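Local coordinates for uncharacterized protein (Chondromyces crocatus, PDB 6I86) that is of unknown function but, as a product of the crocagin gene cluster, probably takes part in making crocagin, a ribosomally made and modified peptide, at residues 35-38 / 39-42; 43-47 / 48-52; 124-127 / 128-132. All coordinates share one frame; numbering follows the deposited sequence.

Contact 1 of 3, residues 35-38 / 39-42; sequences TNDA and VDRI
Asn36 O is gripped twice by the guanidinium of Arg41, which folds back over the start of helix 38-47: NH2 donates a nearly straight bond of 2.9 Å (N-H...O 166°), and NE adds a weak one. The oxygen lies almost in the guanidinium plane, whereas NH2 stands well above the plane of the Asn36 carbonyl. This is a helix N-terminus with Asp37 at the N-cap position, but the Asp37 side chain makes no capping bond; the backbone O of Asp37 opens the helical ladder, accepting from Arg41 N at 3.2 Å. A bend at chi3 (-80°) turns the Arg41 chain back along the loop, where Ala38 CA sits over one face of the guanidinium and Thr35 CG2 over the opposite face, 3.2 Å from NH2. NH1 reaches Phe32 O in helix 30-34, and the Phe32 ring makes a cation-pi contact, so one side chain ties the two helices and their linker together. A leucine in place of Arg41 would probably leave the carbonyls of Asn36 and Phe32 without their donor and the linker less firmly held. On the exposed side the side chains of Asp37 and Asp40 run side by side, their like-charged OD1 atoms 4.3 Å apart.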
# COMPACT_ATOMS: atom_id res chain seq x y z
N THR A 35 -16.84 -7.43 -14.14
CA THR A 35 -17.54 -8.67 -13.83
C THR A 35 -17.69 -8.84 -12.32
O THR A 35 -17.07 -8.15 -11.52
CB THR A 35 -16.82 -9.87 -14.45
OG1 THR A 35 -17.52 -11.08 -14.11
CG2 THR A 35 -15.40 -9.97 -13.96
N ASN A 36 -18.54 -9.80 -11.94
CA ASN A 36 -19.02 -9.92 -10.57
C ASN A 36 -17.97 -10.55 -9.66
O ASN A 36 -16.98 -11.13 -10.10
CB ASN A 36 -20.32 -10.73 -10.54
CG ASN A 36 -20.14 -12.14 -11.07
OD1 ASN A 36 -19.92 -12.34 -12.27
ND2 ASN A 36 -20.23 -13.13 -10.19
N ASP A 37 -18.23 -10.44 -8.35
CA ASP A 37 -17.38 -11.02 -7.31
C ASP A 37 -15.95 -10.52 -7.39
O ASP A 37 -15.00 -11.27 -7.16
CB ASP A 37 -17.42 -12.55 -7.34
CG ASP A 37 -18.80 -13.10 -7.17
OD1 ASP A 37 -19.63 -12.42 -6.53
OD2 ASP A 37 -19.05 -14.21 -7.66
N ALA A 38 -15.78 -9.24 -7.73
CA ALA A 38 -14.45 -8.66 -7.68
C ALA A 38 -13.86 -8.75 -6.28
O ALA A 38 -12.65 -8.89 -6.12
CB ALA A 38 -14.49 -7.20 -8.15
N VAL A 39 -14.72 -8.71 -5.25
CA VAL A 39 -14.24 -8.78 -3.87
C VAL A 39 -13.61 -10.13 -3.58
O VAL A 39 -12.61 -10.22 -2.85
CB VAL A 39 -15.39 -8.45 -2.90
CG1 VAL A 39 -16.48 -9.52 -2.95
CG2 VAL A 39 -14.85 -8.29 -1.48
N ASP A 40 -14.17 -11.21 -4.15
CA ASP A 40 -13.55 -12.52 -3.99
C ASP A 40 -12.24 -12.61 -4.76
O ASP A 40 -11.28 -13.24 -4.30
CB ASP A 40 -14.50 -13.62 -4.45
CG ASP A 40 -15.68 -13.80 -3.51
OD1 ASP A 40 -16.74 -14.27 -3.97
OD2 ASP A 40 -15.54 -13.48 -2.31
N ARG A 41 -12.18 -11.98 -5.93
CA ARG A 41 -10.98 -12.06 -6.74
C ARG A 41 -9.86 -11.18 -6.20
O ARG A 41 -8.68 -11.45 -6.44
CB ARG A 41 -11.31 -11.71 -8.20
CG ARG A 41 -12.11 -12.80 -8.90
CD ARG A 41 -12.45 -12.45 -10.34
NE ARG A 41 -13.60 -11.56 -10.43
CZ ARG A 41 -13.53 -10.29 -10.82
NH1 ARG A 41 -12.37 -9.76 -11.18
NH2 ARG A 41 -14.63 -9.55 -10.86
N ILE A 42 -10.21 -10.12 -5.46
CA ILE A 42 -9.20 -9.36 -4.73
C ILE A 42 -8.54 -10.24 -3.68
O ILE A 42 -7.32 -10.27 -3.53
CB ILE A 42 -9.81 -8.10 -4.10
CG1 ILE A 42 -10.31 -7.14 -5.18
CG2 ILE A 42 -8.81 -7.41 -3.20
CD1 ILE A 42 -10.87 -5.85 -4.63

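Contact 2 of 3, residues 43-47 / 48-52; sequences WRLKI and AHELV
Leu45 and Leu51 make the tight part of this helix C-terminus, their side chains crossing at about a right angle with Leu45 CB 3.6 Å from Leu51 CD2. Leu51 reaches back under the last turn because its CG stands between the backbone N and the carbonyl carbon (chi1 77°), which also brings CD1 to Lys46 CB. Ile27 touches both leucines, and Leu19 and Phe21 of strand 17-22 pack on Leu51, so Leu51 is buried, while Leu45 is only partly covered. The turn is a Schellman motif: Glu50 N donates to Leu45 O at 2.9 Å, His49 N donates to Lys46 O at 3.0 Å, and His49 takes positive phi (60°) as the C-prime residue. On the exposed side His49 has Ile47 O 3.4 Å above its ring plane, over the centre, and the Glu50 carboxylate lies against Leu45 CD2, OE1 nearest at 3.5 Å. Looser still, water 1 donates to Leu51 O at 2.8 Å and more weakly to Lys46 O, bridging helix end and strand. The chemistry thus divides in two: the N-H groups of Ala48, His49 and Glu50 serve the carbonyls of Arg44, Lys46 and Leu45 in turn, while Leu51, on the way into the strand, packs back on Leu45.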
# COMPACT_ATOMS: atom_id res chain seq x y z
N TRP A 43 -9.36 -10.99 -2.92
CA TRP A 43 -8.82 -11.83 -1.86
C TRP A 43 -7.96 -12.95 -2.42
O TRP A 43 -6.97 -13.36 -1.79
CB TRP A 43 -9.96 -12.41 -1.02
CG TRP A 43 -9.50 -12.90 0.32
CD1 TRP A 43 -9.34 -14.20 0.70
CD2 TRP A 43 -9.13 -12.10 1.44
NE1 TRP A 43 -8.90 -14.26 2.00
CE2 TRP A 43 -8.76 -12.98 2.48
CE3 TRP A 43 -9.07 -10.72 1.67
CZ2 TRP A 43 -8.34 -12.52 3.73
CZ3 TRP A 43 -8.66 -10.27 2.91
CH2 TRP A 43 -8.30 -11.17 3.92
N ARG A 44 -8.31 -13.47 -3.60
CA ARG A 44 -7.48 -14.49 -4.23
C ARG A 44 -6.13 -13.93 -4.66
O ARG A 44 -5.11 -14.60 -4.53
CB ARG A 44 -8.21 -15.10 -5.42
CG ARG A 44 -9.40 -15.93 -5.03
CD ARG A 44 -9.59 -17.06 -6.02
NE ARG A 44 -9.99 -16.59 -7.34
CZ ARG A 44 -11.25 -16.30 -7.67
NH1 ARG A 44 -12.22 -16.43 -6.78
NH2 ARG A 44 -11.53 -15.90 -8.90
N LEU A 45 -6.12 -12.69 -5.17
CA LEU A 45 -4.85 -12.04 -5.48
C LEU A 45 -4.02 -11.83 -4.22
O LEU A 45 -2.80 -11.99 -4.25
CB LEU A 45 -5.11 -10.72 -6.19
CG LEU A 45 -5.58 -10.78 -7.65
CD1 LEU A 45 -5.91 -9.39 -8.17
CD2 LEU A 45 -4.53 -11.46 -8.52
N LYS A 46 -4.68 -11.49 -3.11
CA LYS A 46 -3.96 -11.35 -1.85
C LYS A 46 -3.37 -12.68 -1.40
O LYS A 46 -2.21 -12.75 -0.98
CB LYS A 46 -4.89 -10.78 -0.77
CG LYS A 46 -4.26 -10.74 0.61
CD LYS A 46 -5.23 -10.23 1.66
CE LYS A 46 -4.93 -10.84 3.02
NZ LYS A 46 -3.48 -10.78 3.33
N ILE A 47 -4.17 -13.75 -1.47
CA ILE A 47 -3.69 -15.07 -1.10
C ILE A 47 -2.49 -15.46 -1.95
O ILE A 47 -1.53 -16.07 -1.46
CB ILE A 47 -4.82 -16.11 -1.21
CG1 ILE A 47 -5.90 -15.84 -0.15
CG2 ILE A 47 -4.29 -17.52 -1.07
CD1 ILE A 47 -7.11 -16.73 -0.27
N ALA A 48 -2.51 -15.11 -3.23
CA ALA A 48 -1.44 -15.45 -4.16
C ALA A 48 -0.27 -14.48 -4.10
O ALA A 48 0.64 -14.58 -4.93
CB ALA A 48 -1.99 -15.51 -5.59
N HIS A 49 -0.26 -13.56 -3.13
CA HIS A 49 0.81 -12.59 -2.94
C HIS A 49 1.02 -11.70 -4.16
O HIS A 49 2.13 -11.19 -4.38
CB HIS A 49 2.13 -13.28 -2.56
CG HIS A 49 1.95 -14.41 -1.59
ND1 HIS A 49 1.52 -14.22 -0.30
CD2 HIS A 49 2.15 -15.75 -1.73
CE1 HIS A 49 1.45 -15.38 0.32
NE2 HIS A 49 1.83 -16.33 -0.52
N GLU A 50 -0.02 -11.50 -4.97
CA GLU A 50 0.03 -10.54 -6.06
C GLU A 50 -0.41 -9.14 -5.63
O GLU A 50 -0.13 -8.18 -6.36
CB GLU A 50 -0.84 -11.01 -7.24
CG GLU A 50 -0.31 -12.22 -7.97
CD GLU A 50 -1.07 -12.49 -9.25
OE1 GLU A 50 -1.31 -11.53 -10.01
OE2 GLU A 50 -1.44 -13.66 -9.50
N LEU A 51 -1.07 -9.01 -4.49
CA LEU A 51 -1.42 -7.70 -3.97
C LEU A 51 -1.28 -7.70 -2.45
O LEU A 51 -1.36 -8.74 -1.80
CB LEU A 51 -2.84 -7.26 -4.39
CG LEU A 51 -4.15 -7.77 -3.78
CD1 LEU A 51 -4.46 -7.17 -2.40
CD2 LEU A 51 -5.29 -7.46 -4.73
N VAL A 52 -1.06 -6.50 -1.91
CA VAL A 52 -1.02 -6.25 -0.48
C VAL A 52 -2.19 -5.34 -0.14
O VAL A 52 -2.48 -4.38 -0.87
CB VAL A 52 0.32 -5.63 -0.05
CG1 VAL A 52 0.24 -5.05 1.36
CG2 VAL A 52 1.44 -6.67 -0.13
O HOH W 1 -0.79 -10.13 0.58

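Contact 3 of 3, residues 124-127 / 128-132; sequences SVHE and ESKHY
Helical backbone runs from Val125 to Glu128, a single short turn that passes straight into a type I beta turn from Glu128 to His131. Glu128 N donates to Ser124 O and Ser129 N to Val125 O, both at 2.9 Å, before Lys130 N closes on Glu127 O. Ser124 is the N-cap: its OG accepts from Glu127 N at 3.0 Å and also bonds to Asn79 O, joining the cap to the loop before strand 82-90. At the other end Ser129 OG folds back over the helix, 2.8 Å from His126 O and 3.2 Å from Val125 O, with its one proton within reach of both carbonyls.

Glu127 carries the side-chain contact. A bend at chi2 (71°) swings its carboxylate round to the extended Lys130, whose NZ makes a salt bridge of 2.8 Å with OE1, on the syn side and 31° out of the carboxylate plane. The other oxygen, OE2, accepts from Gly145 N and lies 3.3 Å from CE1 of His131, the ring and carboxylate planes 58° apart. Lys130 CB sits over the centre of one face of that ring. His131 ND1 bonds to Asp147 OD1 and His131 NE2 to Glu144 OE1, so both ring nitrogens have carboxylate partners, which fixes the rotation of the ring. Asp147 and Gly145 lie just before strand 148-154, so the turn is tied to the approach to that strand. Farther along, Tyr132 OH donates to Glu128 OE2 at 2.6 Å, and Trp123 and Val57 hold the same carboxylate. Water 2 bridges the salt bridge, donating to Glu127 OE2 at 2.7 Å and accepting from Lys130 NZ.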
# COMPACT_ATOMS: atom_id res chain seq x y z
N SER A 124 -0.58 2.81 11.91
CA SER A 124 -0.95 3.48 13.15
C SER A 124 -2.44 3.81 13.08
O SER A 124 -2.84 4.73 12.35
CB SER A 124 -0.11 4.74 13.35
OG SER A 124 -0.54 5.45 14.50
N VAL A 125 -3.25 3.05 13.81
CA VAL A 125 -4.67 3.38 13.92
C VAL A 125 -4.85 4.72 14.61
O VAL A 125 -5.78 5.48 14.29
CB VAL A 125 -5.41 2.25 14.66
CG1 VAL A 125 -6.89 2.58 14.78
CG2 VAL A 125 -5.22 0.92 13.94
N HIS A 126 -3.97 5.05 15.55
CA HIS A 126 -4.03 6.35 16.22
C HIS A 126 -3.83 7.49 15.22
O HIS A 126 -4.56 8.49 15.25
CB HIS A 126 -2.98 6.41 17.33
CG HIS A 126 -3.18 7.55 18.28
ND1 HIS A 126 -2.27 8.57 18.43
CD2 HIS A 126 -4.20 7.83 19.13
CE1 HIS A 126 -2.71 9.43 19.33
NE2 HIS A 126 -3.88 9.00 19.77
N GLU A 127 -2.84 7.35 14.33
CA GLU A 127 -2.61 8.39 13.33
C GLU A 127 -3.72 8.39 12.28
O GLU A 127 -4.16 9.47 11.85
CB GLU A 127 -1.25 8.18 12.67
CG GLU A 127 -0.81 9.32 11.76
CD GLU A 127 -0.44 10.58 12.54
OE1 GLU A 127 -0.22 10.48 13.76
OE2 GLU A 127 -0.35 11.66 11.92
N GLU A 128 -4.18 7.21 11.87
CA GLU A 128 -5.27 7.12 10.91
C GLU A 128 -6.50 7.87 11.39
O GLU A 128 -7.13 8.62 10.63
CB GLU A 128 -5.63 5.65 10.65
CG GLU A 128 -6.93 5.47 9.89
CD GLU A 128 -7.47 4.06 9.95
OE1 GLU A 128 -6.67 3.10 10.00
OE2 GLU A 128 -8.71 3.90 9.95
N SER A 129 -6.85 7.70 12.67
CA SER A 129 -8.04 8.33 13.24
C SER A 129 -7.93 9.84 13.34
O SER A 129 -8.92 10.48 13.73
CB SER A 129 -8.34 7.73 14.61
OG SER A 129 -7.29 7.99 15.52
N LYS A 130 -6.78 10.44 13.03
CA LYS A 130 -6.68 11.89 12.96
C LYS A 130 -7.16 12.45 11.63
O LYS A 130 -7.30 13.67 11.51
CB LYS A 130 -5.23 12.34 13.16
CG LYS A 130 -4.62 12.04 14.51
CD LYS A 130 -3.15 12.47 14.52
CE LYS A 130 -2.44 12.03 15.79
NZ LYS A 130 -0.99 12.32 15.73
N HIS A 131 -7.43 11.60 10.64
CA HIS A 131 -7.52 12.04 9.25
C HIS A 131 -8.82 11.60 8.58
O HIS A 131 -8.88 11.53 7.35
CB HIS A 131 -6.30 11.53 8.48
CG HIS A 131 -5.00 11.96 9.08
ND1 HIS A 131 -4.01 11.07 9.42
CD2 HIS A 131 -4.54 13.19 9.43
CE1 HIS A 131 -2.99 11.73 9.94
NE2 HIS A 131 -3.28 13.01 9.95
N TYR A 132 -9.86 11.32 9.36
CA TYR A 132 -11.16 11.00 8.79
C TYR A 132 -11.85 12.24 8.23
O TYR A 132 -12.72 12.10 7.35
CB TYR A 132 -12.05 10.33 9.83
CG TYR A 132 -11.52 9.00 10.32
CD1 TYR A 132 -10.89 8.12 9.46
CD2 TYR A 132 -11.65 8.63 11.66
CE1 TYR A 132 -10.41 6.90 9.91
CE2 TYR A 132 -11.17 7.42 12.11
CZ TYR A 132 -10.55 6.56 11.23
OH TYR A 132 -10.07 5.35 11.68
O HOH W 2 0.77 13.50 13.48

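From the N terminus, the chain leaves helix 30-34 and contact 1 closes the short linker onto the first turn of helix 38-47. Contact 2 ends the same helix and turns the chain into strand 51-55, at the edge of the four-stranded antiparallel sheet. The two meet where Ile42 O lies 3.7 Å from Leu51 CD2. Much later, contact 3 follows strand 115-123 of the five-stranded mixed sheet and shapes the start of the loop toward strand 148-154. It is on the opposite side of the chain's centre from contact 2, their nearest atoms about 13 Å apart. All three follow in series; none nests or crosses.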